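Local coordinates for protein exodeoxyribonuclease III (Archaeoglobus fulgidus, PDB 2VOA) that acts as an AP endonuclease of the ExoIII family, probably cleaving DNA at abasic sites with the help of magnesium or manganese ions, at residues A[151-159]-A[189-198]. The protein carries 1 engineered substitution. Residues are numbered along the deposited sequence; the frame is centred on the assembly and turned at random.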
loop_
_atom_site.group_PDB
_atom_site.type_symbol
_atom_site.label_atom_id
_atom_site.label_comp_id
_atom_site.label_asym_id
_atom_site.label_seq_id
_atom_site.Cartn_x
_atom_site.Cartn_y
_atom_site.Cartn_z
ATOM N N PRO A 151 -29.715 -1.783 -14.782
ATOM C CA PRO A 151 -31.031 -1.485 -15.381
ATOM C C PRO A 151 -32.109 -2.565 -15.213
ATOM O O PRO A 151 -33.302 -2.226 -15.185
ATOM C CB PRO A 151 -30.707 -1.307 -16.874
ATOM C CG PRO A 151 -29.515 -2.186 -17.102
ATOM C CD PRO A 151 -28.690 -2.065 -15.814
ATOM N N GLU A 152 -31.701 -3.838 -15.114
ATOM C CA GLU A 152 -32.674 -4.939 -14.983
ATOM C C GLU A 152 -32.446 -5.727 -13.700
ATOM O O GLU A 152 -31.328 -5.703 -13.181
ATOM C CB GLU A 152 -32.548 -5.897 -16.186
ATOM C CG GLU A 152 -32.746 -5.222 -17.554
ATOM C CD GLU A 152 -34.126 -4.611 -17.741
ATOM O OE1 GLU A 152 -34.250 -3.713 -18.608
ATOM O OE2 GLU A 152 -35.099 -5.024 -17.055
ATOM N N PRO A 153 -33.463 -6.484 -13.237
ATOM C CA PRO A 153 -33.261 -7.251 -11.991
ATOM C C PRO A 153 -32.063 -8.225 -12.042
ATOM O O PRO A 153 -31.396 -8.419 -11.036
ATOM C CB PRO A 153 -34.592 -7.978 -11.769
ATOM C CG PRO A 153 -35.621 -7.297 -12.670
ATOM C CD PRO A 153 -34.813 -6.677 -13.815
ATOM N N ILE A 154 -31.783 -8.807 -13.204
ATOM C CA ILE A 154 -30.593 -9.685 -13.352
ATOM C C ILE A 154 -29.242 -8.988 -13.066
ATOM O O ILE A 154 -28.244 -9.648 -12.771
ATOM C CB ILE A 154 -30.575 -10.373 -14.745
ATOM C CG1 ILE A 154 -29.583 -11.553 -14.785
ATOM C CG2 ILE A 154 -30.324 -9.335 -15.843
ATOM C CD1 ILE A 154 -29.811 -12.599 -13.770
ATOM N N ASP A 155 -29.224 -7.648 -13.111
ATOM C CA ASP A 155 -27.991 -6.876 -12.891
ATOM C C ASP A 155 -27.625 -6.652 -11.422
ATOM O O ASP A 155 -26.595 -6.046 -11.126
ATOM C CB ASP A 155 -28.076 -5.517 -13.605
ATOM C CG ASP A 155 -28.192 -5.662 -15.104
ATOM O OD1 ASP A 155 -29.233 -5.255 -15.656
ATOM O OD2 ASP A 155 -27.252 -6.221 -15.729
ATOM N N VAL A 156 -28.454 -7.151 -10.513
ATOM C CA VAL A 156 -28.185 -7.031 -9.072
ATOM C C VAL A 156 -28.423 -8.386 -8.385
ATOM O O VAL A 156 -29.250 -9.203 -8.836
ATOM C CB VAL A 156 -29.053 -5.903 -8.365
ATOM C CG1 VAL A 156 -28.837 -4.536 -9.006
ATOM C CG2 VAL A 156 -30.537 -6.256 -8.316
ATOM N N HIS A 157 -27.704 -8.631 -7.297
ATOM C CA HIS A 157 -27.843 -9.920 -6.607
ATOM C C HIS A 157 -29.196 -10.127 -5.896
ATOM O O HIS A 157 -29.657 -11.272 -5.749
ATOM C CB HIS A 157 -26.672 -10.149 -5.635
ATOM C CG HIS A 157 -26.526 -9.080 -4.596
ATOM N ND1 HIS A 157 -27.378 -8.963 -3.520
ATOM C CD2 HIS A 157 -25.615 -8.090 -4.462
ATOM C CE1 HIS A 157 -27.008 -7.934 -2.777
ATOM N NE2 HIS A 157 -25.935 -7.392 -3.324
ATOM N N SER A 158 -29.822 -9.037 -5.446
ATOM C CA SER A 158 -31.044 -9.104 -4.616
ATOM C C SER A 158 -32.055 -8.020 -5.000
ATOM O O SER A 158 -32.280 -7.065 -4.240
ATOM C CB SER A 158 -30.702 -8.972 -3.124
ATOM O OG SER A 158 -29.804 -9.984 -2.706
ATOM N N PRO A 159 -32.671 -8.148 -6.190
ATOM C CA PRO A 159 -33.553 -7.081 -6.686
ATOM C C PRO A 159 -34.676 -6.732 -5.703
ATOM O O PRO A 159 -35.037 -5.565 -5.571
ATOM C CB PRO A 159 -34.133 -7.658 -7.993
ATOM C CG PRO A 159 -33.764 -9.105 -8.017
ATOM C CD PRO A 159 -32.543 -9.263 -7.147
ATOM N N ARG A 189 -25.782 -8.114 -22.877
ATOM C CA ARG A 189 -27.049 -8.872 -22.968
ATOM C C ARG A 189 -27.408 -9.407 -24.361
ATOM O O ARG A 189 -28.262 -10.297 -24.493
ATOM C CB ARG A 189 -28.207 -8.078 -22.333
ATOM C CG ARG A 189 -27.905 -7.617 -20.905
ATOM C CD ARG A 189 -27.529 -8.815 -20.029
ATOM N NE ARG A 189 -27.348 -8.446 -18.635
ATOM C CZ ARG A 189 -26.868 -9.263 -17.720
ATOM N NH1 ARG A 189 -26.547 -10.518 -18.057
ATOM N NH2 ARG A 189 -26.749 -8.839 -16.470
ATOM N N LYS A 190 -26.725 -8.921 -25.401
ATOM C CA LYS A 190 -26.776 -9.632 -26.687
ATOM C C LYS A 190 -26.155 -11.031 -26.567
ATOM O O LYS A 190 -26.703 -12.026 -27.082
ATOM C CB LYS A 190 -26.030 -8.818 -27.757
ATOM C CG LYS A 190 -26.109 -9.420 -29.168
ATOM C CD LYS A 190 -25.250 -8.680 -30.207
ATOM C CE LYS A 190 -25.557 -9.261 -31.590
ATOM N NZ LYS A 190 -24.348 -9.280 -32.444
ATOM N N ILE A 191 -25.021 -11.101 -25.868
ATOM C CA ILE A 191 -24.217 -12.322 -25.814
ATOM C C ILE A 191 -24.631 -13.221 -24.642
ATOM O O ILE A 191 -24.616 -14.451 -24.765
ATOM C CB ILE A 191 -22.691 -11.979 -25.720
ATOM C CG1 ILE A 191 -22.253 -11.114 -26.905
ATOM C CG2 ILE A 191 -21.829 -13.262 -25.677
ATOM C CD1 ILE A 191 -22.549 -11.718 -28.318
ATOM N N HIS A 192 -24.952 -12.574 -23.517
ATOM C CA HIS A 192 -25.243 -13.252 -22.247
ATOM C C HIS A 192 -26.552 -12.764 -21.645
ATOM O O HIS A 192 -26.566 -12.219 -20.543
ATOM C CB HIS A 192 -24.109 -13.035 -21.253
ATOM C CG HIS A 192 -22.844 -13.731 -21.629
ATOM N ND1 HIS A 192 -22.684 -15.099 -21.542
ATOM C CD2 HIS A 192 -21.681 -13.243 -22.123
ATOM C CE1 HIS A 192 -21.465 -15.421 -21.947
ATOM N NE2 HIS A 192 -20.835 -14.312 -22.295
ATOM N N PRO A 193 -27.661 -12.981 -22.362
ATOM C CA PRO A 193 -28.943 -12.542 -21.818
ATOM C C PRO A 193 -29.295 -13.315 -20.543
ATOM O O PRO A 193 -28.972 -14.515 -20.417
ATOM C CB PRO A 193 -29.941 -12.909 -22.928
ATOM C CG PRO A 193 -29.273 -14.062 -23.665
ATOM C CD PRO A 193 -27.816 -13.666 -23.660
ATOM N N ASN A 194 -29.937 -12.627 -19.595
ATOM C CA ASN A 194 -30.502 -13.299 -18.405
ATOM C C ASN A 194 -29.533 -14.194 -17.635
ATOM O O ASN A 194 -29.891 -15.302 -17.216
ATOM C CB ASN A 194 -31.761 -14.078 -18.798
ATOM C CG ASN A 194 -32.831 -13.173 -19.343
ATOM O OD1 ASN A 194 -32.974 -12.048 -18.879
ATOM N ND2 ASN A 194 -33.547 -13.625 -20.342
ATOM N N GLU A 195 -28.310 -13.702 -17.464
ATOM C CA GLU A 195 -27.253 -14.484 -16.834
ATOM C C GLU A 195 -26.571 -13.619 -15.777
ATOM O O GLU A 195 -26.304 -12.442 -16.002
ATOM C CB GLU A 195 -26.251 -14.946 -17.892
ATOM C CG GLU A 195 -25.182 -15.918 -17.413
ATOM C CD GLU A 195 -24.247 -16.361 -18.553
ATOM O OE1 GLU A 195 -24.574 -16.155 -19.744
ATOM O OE2 GLU A 195 -23.180 -16.907 -18.225
ATOM N N ARG A 196 -26.341 -14.210 -14.607
ATOM C CA ARG A 196 -25.716 -13.487 -13.504
ATOM C C ARG A 196 -24.249 -13.269 -13.819
ATOM O O ARG A 196 -23.458 -14.233 -13.809
ATOM C CB ARG A 196 -25.856 -14.275 -12.208
ATOM C CG ARG A 196 -27.292 -14.336 -11.679
ATOM C CD ARG A 196 -27.359 -15.269 -10.496
ATOM N NE ARG A 196 -26.991 -16.610 -10.915
ATOM C CZ ARG A 196 -26.715 -17.616 -10.095
ATOM N NH1 ARG A 196 -26.738 -17.442 -8.784
ATOM N NH2 ARG A 196 -26.396 -18.797 -10.599
ATOM N N ILE A 197 -23.926 -12.019 -14.150
ATOM C CA ILE A 197 -22.573 -11.565 -14.473
ATOM C C ILE A 197 -22.413 -10.219 -13.792
ATOM O O ILE A 197 -23.197 -9.308 -14.049
ATOM C CB ILE A 197 -22.368 -11.389 -15.974
ATOM C CG1 ILE A 197 -22.545 -12.727 -16.703
ATOM C CG2 ILE A 197 -20.949 -10.775 -16.260
ATOM C CD1 ILE A 197 -22.446 -12.649 -18.202
ATOM N N TYR A 198 -21.400 -10.099 -12.924
ATOM C CA TYR A 198 -21.242 -8.879 -12.125
ATOM C C TYR A 198 -19.903 -8.230 -12.446
ATOM O O TYR A 198 -18.919 -8.926 -12.699
ATOM C CB TYR A 198 -21.370 -9.154 -10.626
ATOM C CG TYR A 198 -22.686 -9.788 -10.272
ATOM C CD1 TYR A 198 -22.716 -10.983 -9.566
ATOM C CD2 TYR A 198 -23.901 -9.214 -10.679
ATOM C CE1 TYR A 198 -23.916 -11.599 -9.218
ATOM C CE2 TYR A 198 -25.121 -9.822 -10.331
ATOM C CZ TYR A 198 -25.114 -11.025 -9.635
ATOM O OH TYR A 198 -26.309 -11.635 -9.294
HETATM O O HOH W 1 -25.895 -9.872 -13.952
HETATM O O HOH W 2 -29.290 -6.166 -18.211
#
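Asp-155 OD2 takes a charged hydrogen bond from Arg-189 NH2 at 2.8 Å, nearly straight at the hydrogen, and pairs as well with Arg-216, so that two guanidinium groups share one carboxylate oxygen. Asp-155 OD2 lies in the guanidinium plane of Arg-189, yet NH2 meets that oxygen from above the carboxylate plane, the two flat groups being turned 46° apart. The other oxygen, OD1, accepts the backbone N-H of Glu-152 on its anti lone pair and a proton from a water that in turn accepts a bond from Arg-189 NE, a second, water-borne link between the same side chains.

Arg-189 also ties down its own chain. A bend at chi2 (-56°) carries its guanidinium to the turn beyond the helix, where Arg-189 NH1 donates to His-192 O at 3.0 Å and to Glu-195 O at 2.8 Å, spanning the type II turn of residues 192 to 195. Another water accepts bonds from Arg-189 NH2 and Ile-197 N and donates to Ile-154 O. Replacing Arg-189 by a leucine would probably leave the carbonyls of the turn without these donors and Asp-155 with one cation fewer.

Ile-154 supplies the apolar half of the contact. With CG1 anti to the backbone N (chi1 -165°), the Ile-154 CG2 methyl rests over one guanidinium face toward the rim, 3.7 Å from Arg-189 NH2, while Ile-154 CD1 meets Arg-196 CG at 3.7 Å. Farther along, Tyr-198 OH comes 3.5 Å from His-157 CA.

This partly buried contact joins the loop between strand 141-144 and helix 170-180 to the chain leaving helix 187-191 in the DNase I-like fold; Glu-152 is salt-bridged to Lys-177 of helix 170-180, and Ile-197 packs on strand 230-235.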